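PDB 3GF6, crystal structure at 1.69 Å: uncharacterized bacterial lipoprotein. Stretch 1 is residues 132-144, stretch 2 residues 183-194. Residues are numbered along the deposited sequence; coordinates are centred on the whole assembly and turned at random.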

# COMPACT_ATOMS: atom_id res chain seq x y z
N ASP A 132 15.11 5.02 1.28
CA ASP A 132 15.25 5.89 0.10
C ASP A 132 13.92 6.53 -0.26
O ASP A 132 13.81 7.73 -0.41
CB ASP A 132 15.79 5.07 -1.09
CG ASP A 132 15.92 5.89 -2.37
OD1 ASP A 132 16.43 7.03 -2.32
OD2 ASP A 132 15.48 5.42 -3.43
N TYR A 133 12.90 5.71 -0.41
CA TYR A 133 11.54 6.22 -0.57
C TYR A 133 10.54 5.23 0.00
O TYR A 133 10.83 4.04 0.14
CB TYR A 133 11.24 6.55 -2.04
CG TYR A 133 10.97 5.36 -2.97
CD1 TYR A 133 9.74 4.71 -2.98
CD2 TYR A 133 11.92 4.95 -3.89
CE1 TYR A 133 9.52 3.61 -3.80
CE2 TYR A 133 11.69 3.90 -4.77
CZ TYR A 133 10.50 3.22 -4.71
OH TYR A 133 10.24 2.18 -5.60
N VAL A 134 9.37 5.75 0.36
CA VAL A 134 8.24 4.94 0.82
C VAL A 134 6.96 5.70 0.52
O VAL A 134 6.85 6.89 0.83
CB VAL A 134 8.32 4.56 2.32
CG1 VAL A 134 8.59 5.78 3.25
CG2 VAL A 134 7.05 3.84 2.78
N TYR A 135 6.00 5.03 -0.07
CA TYR A 135 4.68 5.62 -0.26
C TYR A 135 3.55 4.61 -0.25
O TYR A 135 3.75 3.45 -0.62
CB TYR A 135 4.62 6.43 -1.53
CG TYR A 135 4.72 5.73 -2.86
CD1 TYR A 135 5.95 5.34 -3.39
CD2 TYR A 135 3.60 5.51 -3.62
CE1 TYR A 135 6.02 4.79 -4.68
CE2 TYR A 135 3.66 4.93 -4.89
CZ TYR A 135 4.87 4.57 -5.40
OH TYR A 135 4.92 4.09 -6.65
N ALA A 136 2.36 5.08 0.17
CA ALA A 136 1.11 4.30 0.17
C ALA A 136 0.27 4.74 -1.01
O ALA A 136 0.20 5.93 -1.34
CB ALA A 136 0.32 4.46 1.51
N GLN A 137 -0.31 3.77 -1.70
CA GLN A 137 -1.10 4.08 -2.88
C GLN A 137 -2.34 3.22 -3.06
O GLN A 137 -2.30 2.00 -2.95
CB GLN A 137 -0.22 3.95 -4.12
CG GLN A 137 -0.89 4.35 -5.39
CD GLN A 137 0.12 4.73 -6.44
OE1 GLN A 137 0.54 5.87 -6.49
NE2 GLN A 137 0.53 3.76 -7.28
N LEU A 138 -3.44 3.93 -3.30
CA LEU A 138 -4.72 3.33 -3.71
C LEU A 138 -4.93 3.77 -5.15
O LEU A 138 -4.89 4.95 -5.43
CB LEU A 138 -5.84 3.86 -2.85
CG LEU A 138 -7.22 3.29 -3.03
CD1 LEU A 138 -7.15 1.82 -2.47
CD2 LEU A 138 -8.31 4.21 -2.35
N ALA A 139 -5.18 2.81 -6.03
CA ALA A 139 -5.18 3.02 -7.47
C ALA A 139 -5.92 1.90 -8.20
O ALA A 139 -6.04 0.79 -7.68
CB ALA A 139 -3.74 3.12 -8.00
N SER A 140 -6.38 2.20 -9.41
CA SER A 140 -6.95 1.17 -10.29
C SER A 140 -5.90 0.51 -11.21
O SER A 140 -6.28 -0.27 -12.05
CB SER A 140 -8.12 1.76 -11.08
OG SER A 140 -7.61 2.66 -12.03
N LEU A 141 -4.62 0.89 -11.08
CA LEU A 141 -3.47 0.26 -11.75
C LEU A 141 -2.42 -0.08 -10.70
O LEU A 141 -2.40 0.55 -9.64
CB LEU A 141 -2.86 1.20 -12.78
CG LEU A 141 -3.81 1.60 -13.92
CD1 LEU A 141 -3.16 2.66 -14.79
CD2 LEU A 141 -4.22 0.35 -14.75
N PHE A 142 -1.56 -1.05 -11.01
CA PHE A 142 -0.44 -1.41 -10.16
C PHE A 142 0.82 -0.63 -10.55
O PHE A 142 1.27 -0.71 -11.69
CB PHE A 142 -0.18 -2.94 -10.22
CG PHE A 142 0.84 -3.40 -9.25
CD1 PHE A 142 2.18 -3.31 -9.52
CD2 PHE A 142 0.44 -3.85 -7.97
CE1 PHE A 142 3.14 -3.68 -8.56
CE2 PHE A 142 1.38 -4.24 -7.01
CZ PHE A 142 2.73 -4.16 -7.31
N GLN A 143 1.38 0.09 -9.59
CA GLN A 143 2.59 0.91 -9.76
C GLN A 143 2.63 1.76 -11.06
O GLN A 143 3.63 1.76 -11.76
CB GLN A 143 3.86 0.06 -9.62
CG GLN A 143 5.07 0.85 -9.09
CD GLN A 143 6.35 0.07 -8.99
OE1 GLN A 143 6.55 -0.96 -9.67
NE2 GLN A 143 7.21 0.54 -8.17
N PRO A 144 1.54 2.51 -11.36
CA PRO A 144 1.64 3.41 -12.51
C PRO A 144 2.66 4.51 -12.20
O PRO A 144 2.69 5.01 -11.07
CB PRO A 144 0.24 4.02 -12.61
CG PRO A 144 -0.27 4.00 -11.17
CD PRO A 144 0.26 2.68 -10.63
N LEU A 183 -15.69 6.58 -7.51
CA LEU A 183 -14.56 5.93 -8.14
C LEU A 183 -15.01 4.81 -9.08
O LEU A 183 -15.98 4.11 -8.78
CB LEU A 183 -13.63 5.38 -7.09
CG LEU A 183 -13.14 6.36 -6.02
CD1 LEU A 183 -12.30 5.57 -4.98
CD2 LEU A 183 -12.34 7.52 -6.68
N SER A 184 -14.30 4.68 -10.20
CA SER A 184 -14.52 3.61 -11.19
C SER A 184 -13.25 2.77 -11.31
O SER A 184 -12.14 3.30 -11.39
CB SER A 184 -14.88 4.17 -12.57
OG SER A 184 -16.11 4.88 -12.55
N PHE A 185 -13.41 1.46 -11.30
CA PHE A 185 -12.28 0.57 -11.56
C PHE A 185 -12.68 -0.83 -11.94
O PHE A 185 -13.75 -1.32 -11.52
CB PHE A 185 -11.35 0.48 -10.35
CG PHE A 185 -12.03 0.03 -9.07
CD1 PHE A 185 -12.24 -1.34 -8.80
CD2 PHE A 185 -12.42 0.96 -8.12
CE1 PHE A 185 -12.85 -1.73 -7.64
CE2 PHE A 185 -13.04 0.55 -6.95
CZ PHE A 185 -13.24 -0.79 -6.71
N SER A 186 -11.77 -1.51 -12.66
CA SER A 186 -11.83 -2.95 -12.87
C SER A 186 -11.29 -3.66 -11.66
O SER A 186 -11.90 -4.58 -11.14
CB SER A 186 -11.08 -3.37 -14.15
OG SER A 186 -10.87 -4.77 -14.19
N GLN A 187 -10.11 -3.24 -11.25
CA GLN A 187 -9.40 -3.80 -10.13
C GLN A 187 -8.86 -2.65 -9.28
O GLN A 187 -8.43 -1.65 -9.83
CB GLN A 187 -8.25 -4.70 -10.60
CG GLN A 187 -8.71 -5.85 -11.47
CD GLN A 187 -7.55 -6.65 -12.03
OE1 GLN A 187 -7.26 -7.74 -11.53
NE2 GLN A 187 -6.90 -6.14 -13.08
N LEU A 188 -8.91 -2.82 -7.95
CA LEU A 188 -8.44 -1.83 -6.98
C LEU A 188 -7.21 -2.38 -6.24
O LEU A 188 -7.24 -3.49 -5.67
CB LEU A 188 -9.56 -1.52 -5.98
CG LEU A 188 -9.35 -0.35 -5.01
CD1 LEU A 188 -9.32 0.98 -5.76
CD2 LEU A 188 -10.49 -0.36 -3.93
N TYR A 189 -6.16 -1.55 -6.20
CA TYR A 189 -4.88 -1.90 -5.59
C TYR A 189 -4.62 -1.01 -4.37
O TYR A 189 -4.88 0.19 -4.44
CB TYR A 189 -3.73 -1.75 -6.59
CG TYR A 189 -3.92 -2.60 -7.84
CD1 TYR A 189 -4.65 -2.13 -8.94
CD2 TYR A 189 -3.42 -3.89 -7.91
CE1 TYR A 189 -4.85 -2.91 -10.07
CE2 TYR A 189 -3.61 -4.69 -9.07
CZ TYR A 189 -4.34 -4.20 -10.13
OH TYR A 189 -4.52 -4.97 -11.26
N PHE A 190 -4.11 -1.62 -3.30
CA PHE A 190 -3.71 -0.87 -2.07
C PHE A 190 -2.41 -1.46 -1.56
O PHE A 190 -2.36 -2.62 -1.17
CB PHE A 190 -4.84 -0.89 -1.05
CG PHE A 190 -4.62 -0.04 0.17
CD1 PHE A 190 -4.09 1.27 0.09
CD2 PHE A 190 -5.01 -0.52 1.42
CE1 PHE A 190 -3.91 2.05 1.25
CE2 PHE A 190 -4.82 0.24 2.57
CZ PHE A 190 -4.26 1.52 2.48
N ASN A 191 -1.34 -0.66 -1.68
CA ASN A 191 0.01 -1.13 -1.43
C ASN A 191 0.91 -0.05 -0.85
O ASN A 191 0.60 1.14 -0.94
CB ASN A 191 0.71 -1.62 -2.72
CG ASN A 191 -0.02 -2.74 -3.41
OD1 ASN A 191 0.29 -3.95 -3.23
ND2 ASN A 191 -1.00 -2.36 -4.22
N LEU A 192 2.01 -0.49 -0.26
CA LEU A 192 3.18 0.34 -0.03
C LEU A 192 4.26 -0.04 -1.05
O LEU A 192 4.48 -1.23 -1.34
CB LEU A 192 3.78 0.17 1.36
CG LEU A 192 2.92 0.51 2.58
CD1 LEU A 192 3.71 0.26 3.88
CD2 LEU A 192 2.47 1.93 2.52
N PHE A 193 4.92 0.97 -1.59
CA PHE A 193 6.09 0.80 -2.45
C PHE A 193 7.30 1.42 -1.75
O PHE A 193 7.21 2.57 -1.26
CB PHE A 193 5.81 1.44 -3.83
CG PHE A 193 4.74 0.72 -4.61
CD1 PHE A 193 5.03 -0.43 -5.32
CD2 PHE A 193 3.47 1.21 -4.68
CE1 PHE A 193 4.06 -1.12 -5.97
CE2 PHE A 193 2.49 0.54 -5.37
CZ PHE A 193 2.79 -0.61 -6.08
N ILE A 194 8.37 0.63 -1.61
CA ILE A 194 9.54 0.98 -0.79
C ILE A 194 10.84 0.73 -1.54
O ILE A 194 10.95 -0.22 -2.32
CB ILE A 194 9.54 0.18 0.56
CG1 ILE A 194 8.36 0.58 1.42
CG2 ILE A 194 10.88 0.43 1.38
CD1 ILE A 194 7.97 -0.51 2.44
O HOH W 1 8.93 -0.42 -4.71

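The two stretches meet as neighbouring antiparallel strands, 133-139 and 187-194, whose N-to-C directions differ by 167° and whose axes approach to 4.7 Å. The contact buries 1057 Å² in all, and its largest single contributor is Phe 193, of which the opposing stretch covers 165 Å²; Tyr 189 follows with 100 Å² and Phe 142 with 79 Å².

Phe 193 is fixed first through its backbone. Phe 193 N donates to Tyr 135 O at 2.9 Å (angle at the hydrogen 164°), and Phe 193 O accepts from Tyr 135 N at 3.0 Å (157°), the reciprocal signature of a hydrogen-bonded antiparallel pair. The 5.5 Å between Tyr 135 CA and Phe 193 CA agrees, against 4.5 Å between the CA atoms of the non-hydrogen-bonded pairs Val 134-Ile 194 and Ala 136-Leu 192. The side chains of Phe 193 and Tyr 135 leave the sheet on the same face. Phe 193 CB lies over the Tyr 135 ring, 3.9 Å from its centroid and 28° off the normal, a CH-pi contact; the two rings themselves, with planes at 33°, pair obliquely. Farther out, Gln 143 CG sits over the Phe 193 ring, 4.0 Å from the centroid and 21° off the normal, so the aliphatic part of that side chain covers one ring face.

Phe 142 lies beyond the end of its strand, yet its side chain joins the same aromatic group. The edge of Phe 193 points at the face of Phe 142: the planes stand at 78°, the centroids are 5.2 Å apart, and Phe 142 CZ is 3.6 Å from Phe 193 CE1. Phe 142 in turn directs its own edge toward the face of Tyr 189 in an offset arrangement, again at 78° but with centroids 6.0 Å apart. Phe 142 therefore offers a face to one partner and an edge to the other, linking two rings that lie four residues apart along stretch 2.

Tyr 189 receives more than that edge. Phe 142 CB stands 4.2 Å from the centroid of the Tyr 189 ring, only 17° off the normal of that ring, while Ser 140 O approaches the ring edge, 3.6 Å from Tyr 189 CE1. Its backbone closes the ladder: Tyr 189 N donates to Ala 139 O at 2.8 Å, and Ala 139 N to Tyr 189 O at 3.1 Å. The small Ala 139 side chain shares the sheet face with Tyr 189.

Between these anchors, Gln 137 N donates to Asn 191 O at 2.9 Å and Asn 191 N to Gln 137 O at 3.1 Å, keeping the register continuous.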